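Local coordinates for protein alpha-galactosidase 1 (Saccharomyces cerevisiae, PDB 3LRK) that hydrolyses terminal, non-reducing alpha-D-galactose residues from alpha-D-galactosides as a homotetrameric, secreted glycoside hydrolase of family GH27, at residues W283-S288 against I322-V327; E342-S347 against A358-G363. The protein carries 1 engineered substitution. All blocks are in the same frame, centred on the assembly; numbering follows the deposited sequence.

Contact 1: residues W283-S288 against I322-V327; sequences WAMVKS and IPATRV
A Schellman motif closes helix 273-285 here, and the chain that leads into the first strand of the C-terminal beta domain docks against it. K287 is the C-prime residue, with positive phi; its N bonds back to A284 O, while S288 N reaches W283 O. M285 O looks out from this helix end and accepts A324 N at 3.0 Å, in the carbonyl plane and nearly straight at the hydrogen (160°), so the helix end and the segment just before strand 325-331 share one backbone bond. Beside that bond M285 lays its side chain along A324. CG stands anti to the backbone N (chi1 -156°), the chain runs on extended from CG to SD, and a bend at chi3 (57°) swings the methyl CE round to 3.6 Å from A324 CB. CG and SD border the same methyl, so a flexible thioether wraps a group small enough to let the two backbones meet. V286 offers mainly its carbonyl: the ring carbons CB and CG of P323 rest on V286 O, CB at 3.5 Å, a compact apolar surface beside the helix end, while the V286 side chain packs on L243 and W346. K287 serves by length. Its chain bends at chi2 and then runs extended, carrying CD and CE past the peptide of I322, with CE 3.4 Å from I322 O. The ammonium is held chiefly from outside the pair, by I315 O, which lets a buried lysine keep a polar partner while its methylenes line the backbone. Further along the segment, R326 O and V327 O bond to S219 OG and R216 NH2 of a second subunit. A water bridges the two segments, accepting from K287 NZ at 2.8 Å and from I322 N at 3.1 Å.

Contact 2: residues E342-S347 against A358-G363; sequences EIQMWS and ALLNGG
Strands 342-347 and 358-361 form an antiparallel beta hairpin in the C-terminal beta domain, their directions 169° apart. Backbone bonds come in pairs: Q344 with L360, where L360 N reaches Q344 O at 2.7 Å nearly along the C=O axis, and W346 with A358. Towards the end of the pairing G362 N gives E342 O a weak bond; a side chain at G362 would collide with that carbonyl.

Three side chains of one strand are linked by hydrogen bonds. Q344, extended beyond CG, turns OE1 to the indole edge, where W346 NE1 donates in the ring plane at 2.8 Å. Q344 NE2 donates to E342 OE1 from above the carboxylate plane at 2.9 Å; R329 forms a salt bridge with that oxygen, and N244 OD1 also accepts from NE2. A leucine here, lacking the amide that joins indole to carboxylate, would probably loosen the orientation of the W346 ring. N361 OD1 accepts G363 N in an Asx turn, its ND2 being held by V457 O.

A methyl, L360 CD2, lies beside the Q344 amide. Of the apolar pairs, A358 is small enough to sit beside W346 CB, and on the other face M345 CG presses tightly on L359 CD2, at 3.3 Å.

The Q344, W346, A358 and L360 face packs on helices 239-246 and 273-285; I343 and M345 face strand 367-371.

The two contacts follow one another along the chain, contact 1 closing before contact 2 opens, and their centres lie 13 Å apart on the same side of the chain's centre. Strands 325-331 and 342-349 are neighbours in the antiparallel sheet, joined by probable hydrogen bonds from V327 N to M345 O and from T325 N to S347 O. Helix 273-285, from the TIM-barrel domain, reaches both, M285 CE packing on W346 CB at 3.3 Å; from strand 325-331, R326 N also packs on W346 CE3. Contact 1 thus brings the chain out of the barrel and contact 2 continues the sheet, together consistent with a firm seat of the C-terminal domain on the catalytic one.

Contact 1: residues W283-S288 against I322-V327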
loop_
_atom_site.group_PDB
_atom_site.type_symbol
_atom_site.label_atom_id
_atom_site.label_comp_id
_atom_site.label_asym_id
_atom_site.label_seq_id
_atom_site.Cartn_x
_atom_site.Cartn_y
_atom_site.Cartn_z
ATOM N N TRP A 283 -14.937 21.531 12.307
ATOM C CA TRP A 283 -14.988 20.518 13.381
ATOM C C TRP A 283 -16.432 20.295 13.859
ATOM O O TRP A 283 -16.862 19.151 14.051
ATOM C CB TRP A 283 -14.087 20.912 14.565
ATOM C CG TRP A 283 -12.629 20.403 14.550
ATOM C CD1 TRP A 283 -11.982 19.772 15.582
ATOM C CD2 TRP A 283 -11.668 20.497 13.478
ATOM N NE1 TRP A 283 -10.677 19.473 15.223
ATOM C CE2 TRP A 283 -10.463 19.907 13.938
ATOM C CE3 TRP A 283 -11.705 21.024 12.173
ATOM C CZ2 TRP A 283 -9.310 19.828 13.140
ATOM C CZ3 TRP A 283 -10.553 20.939 11.376
ATOM C CH2 TRP A 283 -9.375 20.338 11.864
ATOM N N ALA A 284 -17.194 21.375 14.041
ATOM C CA ALA A 284 -18.612 21.216 14.388
ATOM C C ALA A 284 -19.368 20.424 13.308
ATOM O O ALA A 284 -20.099 19.464 13.607
ATOM C CB ALA A 284 -19.273 22.574 14.629
ATOM N N MET A 285 -19.171 20.840 12.063
ATOM C CA MET A 285 -19.939 20.344 10.923
ATOM C C MET A 285 -19.713 18.864 10.600
ATOM O O MET A 285 -20.622 18.184 10.104
ATOM C CB MET A 285 -19.602 21.183 9.698
ATOM C CG MET A 285 -20.684 21.191 8.640
ATOM S SD MET A 285 -20.004 21.778 7.090
ATOM C CE MET A 285 -18.686 20.588 6.909
ATOM N N VAL A 286 -18.500 18.374 10.864
ATOM C CA VAL A 286 -18.193 16.952 10.667
ATOM C C VAL A 286 -18.474 16.118 11.922
ATOM O O VAL A 286 -18.164 14.922 11.964
ATOM C CB VAL A 286 -16.741 16.717 10.145
ATOM C CG1 VAL A 286 -16.516 17.466 8.841
ATOM C CG2 VAL A 286 -15.690 17.124 11.184
ATOM N N LYS A 287 -19.061 16.751 12.942
ATOM C CA LYS A 287 -19.380 16.077 14.207
ATOM C C LYS A 287 -18.129 15.488 14.892
ATOM O O LYS A 287 -18.145 14.379 15.439
ATOM C CB LYS A 287 -20.479 15.025 14.007
ATOM C CG LYS A 287 -21.912 15.517 14.239
ATOM C CD LYS A 287 -22.403 16.559 13.228
ATOM C CE LYS A 287 -23.938 16.545 13.195
ATOM N NZ LYS A 287 -24.494 17.734 12.502
ATOM N N SER A 288 -17.041 16.249 14.850
ATOM C CA SER A 288 -15.894 15.969 15.691
ATOM C C SER A 288 -16.258 16.343 17.130
ATOM O O SER A 288 -17.088 17.241 17.342
ATOM C CB SER A 288 -14.676 16.787 15.241
ATOM O OG SER A 288 -13.577 16.607 16.130
ATOM N N ILE A 322 -25.508 13.663 11.809
ATOM C CA ILE A 322 -24.866 13.147 10.614
ATOM C C ILE A 322 -23.746 14.115 10.236
ATOM O O ILE A 322 -24.001 15.307 10.080
ATOM C CB ILE A 322 -25.886 12.992 9.449
ATOM C CG1 ILE A 322 -26.978 11.985 9.837
ATOM C CG2 ILE A 322 -25.184 12.580 8.153
ATOM C CD1 ILE A 322 -28.156 11.939 8.887
ATOM N N PRO A 323 -22.495 13.613 10.123
ATOM C CA PRO A 323 -21.419 14.447 9.604
ATOM C C PRO A 323 -21.753 14.977 8.214
ATOM O O PRO A 323 -22.360 14.269 7.403
ATOM C CB PRO A 323 -20.229 13.478 9.526
ATOM C CG PRO A 323 -20.516 12.448 10.542
ATOM C CD PRO A 323 -22.017 12.271 10.498
ATOM N N ALA A 324 -21.358 16.212 7.932
ATOM C CA ALA A 324 -21.570 16.777 6.606
ATOM C C ALA A 324 -20.648 16.136 5.555
ATOM O O ALA A 324 -19.652 15.487 5.892
ATOM C CB ALA A 324 -21.401 18.281 6.633
ATOM N N THR A 325 -21.003 16.331 4.287
ATOM C CA THR A 325 -20.324 15.731 3.153
ATOM C C THR A 325 -19.624 16.819 2.353
ATOM O O THR A 325 -20.194 17.886 2.110
ATOM C CB THR A 325 -21.350 14.999 2.227
ATOM O OG1 THR A 325 -21.972 13.933 2.953
ATOM C CG2 THR A 325 -20.682 14.454 0.957
ATOM N N ARG A 326 -18.388 16.555 1.939
ATOM C CA ARG A 326 -17.703 17.482 1.054
ATOM C C ARG A 326 -18.249 17.299 -0.366
ATOM O O ARG A 326 -18.158 16.205 -0.945
ATOM C CB ARG A 326 -16.190 17.286 1.104
ATOM C CG ARG A 326 -15.425 18.354 0.332
ATOM C CD ARG A 326 -14.269 17.722 -0.429
ATOM N NE ARG A 326 -13.107 17.576 0.416
ATOM C CZ ARG A 326 -12.037 16.839 0.136
ATOM N NH1 ARG A 326 -11.942 16.127 -0.985
ATOM N NH2 ARG A 326 -11.054 16.814 1.006
ATOM N N VAL A 327 -18.833 18.365 -0.910
ATOM C CA VAL A 327 -19.493 18.302 -2.221
ATOM C C VAL A 327 -18.475 18.487 -3.345
ATOM O O VAL A 327 -18.506 17.752 -4.345
ATOM C CB VAL A 327 -20.683 19.307 -2.334
ATOM C CG1 VAL A 327 -21.339 19.242 -3.719
ATOM C CG2 VAL A 327 -21.713 19.019 -1.260
HETATM O O HOH W 1 -26.822 16.493 11.457
#

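Contact 2: residues E342-S347 against A358-G363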
loop_
_atom_site.group_PDB
_atom_site.type_symbol
_atom_site.label_atom_id
_atom_site.label_comp_id
_atom_site.label_asym_id
_atom_site.label_seq_id
_atom_site.Cartn_x
_atom_site.Cartn_y
_atom_site.Cartn_z
ATOM N N GLU A 342 -6.760 25.910 -1.578
ATOM C CA GLU A 342 -7.876 25.157 -2.109
ATOM C C GLU A 342 -9.182 25.737 -1.578
ATOM O O GLU A 342 -9.209 26.384 -0.531
ATOM C CB GLU A 342 -7.759 23.660 -1.764
ATOM C CG GLU A 342 -7.716 23.343 -0.266
ATOM C CD GLU A 342 -7.439 21.871 0.018
ATOM O OE1 GLU A 342 -8.263 21.026 -0.366
ATOM O OE2 GLU A 342 -6.397 21.558 0.634
ATOM N N ILE A 343 -10.254 25.502 -2.315
ATOM C CA ILE A 343 -11.590 25.927 -1.907
ATOM C C ILE A 343 -12.505 24.712 -1.859
ATOM O O ILE A 343 -12.372 23.792 -2.673
ATOM C CB ILE A 343 -12.158 27.029 -2.844
ATOM C CG1 ILE A 343 -12.128 26.573 -4.316
ATOM C CG2 ILE A 343 -11.374 28.335 -2.647
ATOM C CD1 ILE A 343 -13.110 27.308 -5.239
ATOM N N GLN A 344 -13.413 24.694 -0.886
ATOM C CA GLN A 344 -14.288 23.547 -0.681
ATOM C C GLN A 344 -15.716 23.985 -0.389
ATOM O O GLN A 344 -15.952 25.047 0.195
ATOM C CB GLN A 344 -13.783 22.658 0.465
ATOM C CG GLN A 344 -12.275 22.323 0.418
ATOM C CD GLN A 344 -11.850 21.322 1.486
ATOM O OE1 GLN A 344 -12.623 20.985 2.379
ATOM N NE2 GLN A 344 -10.610 20.851 1.398
ATOM N N MET A 345 -16.656 23.155 -0.811
ATOM C CA MET A 345 -18.041 23.275 -0.396
ATOM C C MET A 345 -18.450 22.014 0.351
ATOM O O MET A 345 -18.205 20.897 -0.123
ATOM C CB MET A 345 -18.947 23.450 -1.599
ATOM C CG MET A 345 -20.217 24.190 -1.288
ATOM S SD MET A 345 -21.657 23.501 -2.105
ATOM C CE MET A 345 -22.156 22.419 -0.784
ATOM N N TRP A 346 -19.068 22.198 1.515
ATOM C CA TRP A 346 -19.613 21.090 2.286
ATOM C C TRP A 346 -21.101 21.320 2.504
ATOM O O TRP A 346 -21.573 22.464 2.515
ATOM C CB TRP A 346 -18.910 20.957 3.640
ATOM C CG TRP A 346 -17.436 20.593 3.600
ATOM C CD1 TRP A 346 -16.420 21.340 3.074
ATOM C CD2 TRP A 346 -16.818 19.415 4.161
ATOM N NE1 TRP A 346 -15.216 20.694 3.249
ATOM C CE2 TRP A 346 -15.431 19.521 3.930
ATOM C CE3 TRP A 346 -17.307 18.286 4.840
ATOM C CZ2 TRP A 346 -14.524 18.527 4.327
ATOM C CZ3 TRP A 346 -16.398 17.304 5.251
ATOM C CH2 TRP A 346 -15.027 17.430 4.985
ATOM N N SER A 347 -21.834 20.226 2.673
ATOM C CA SER A 347 -23.278 20.265 2.883
ATOM C C SER A 347 -23.680 19.032 3.670
ATOM O O SER A 347 -23.095 17.959 3.487
ATOM C CB SER A 347 -24.016 20.312 1.543
ATOM O OG SER A 347 -25.420 20.373 1.729
ATOM N N ALA A 358 -21.354 24.870 4.040
ATOM C CA ALA A 358 -20.089 25.559 4.288
ATOM C C ALA A 358 -19.431 25.911 2.966
ATOM O O ALA A 358 -19.230 25.045 2.113
ATOM C CB ALA A 358 -19.146 24.702 5.146
ATOM N N LEU A 359 -19.129 27.189 2.784
ATOM C CA LEU A 359 -18.269 27.607 1.685
ATOM C C LEU A 359 -16.904 27.975 2.263
ATOM O O LEU A 359 -16.756 28.960 2.989
ATOM C CB LEU A 359 -18.898 28.751 0.884
ATOM C CG LEU A 359 -20.103 28.326 0.030
ATOM C CD1 LEU A 359 -20.872 29.540 -0.502
ATOM C CD2 LEU A 359 -19.656 27.429 -1.122
ATOM N N LEU A 360 -15.914 27.145 1.958
ATOM C CA LEU A 360 -14.629 27.222 2.629
ATOM C C LEU A 360 -13.552 27.730 1.677
ATOM O O LEU A 360 -13.276 27.117 0.641
ATOM C CB LEU A 360 -14.263 25.853 3.230
ATOM C CG LEU A 360 -12.950 25.650 3.996
ATOM C CD1 LEU A 360 -12.907 26.498 5.277
ATOM C CD2 LEU A 360 -12.793 24.170 4.324
ATOM N N ASN A 361 -12.964 28.867 2.031
ATOM C CA ASN A 361 -11.932 29.497 1.220
ATOM C C ASN A 361 -10.545 29.270 1.818
ATOM O O ASN A 361 -10.063 30.064 2.627
ATOM C CB ASN A 361 -12.218 31.002 1.056
ATOM C CG ASN A 361 -11.192 31.709 0.184
ATOM O OD1 ASN A 361 -10.411 31.075 -0.529
ATOM N ND2 ASN A 361 -11.182 33.034 0.246
ATOM N N GLY A 362 -9.902 28.188 1.404
ATOM C CA GLY A 362 -8.543 27.894 1.855
ATOM C C GLY A 362 -7.465 28.603 1.054
ATOM O O GLY A 362 -6.279 28.358 1.266
ATOM N N GLY A 363 -7.875 29.473 0.130
ATOM C CA GLY A 363 -6.943 30.271 -0.672
ATOM C C GLY A 363 -6.397 31.470 0.091
ATOM O O GLY A 363 -6.896 31.815 1.161
HETATM O O HOH W 2 -6.028 25.675 1.365
#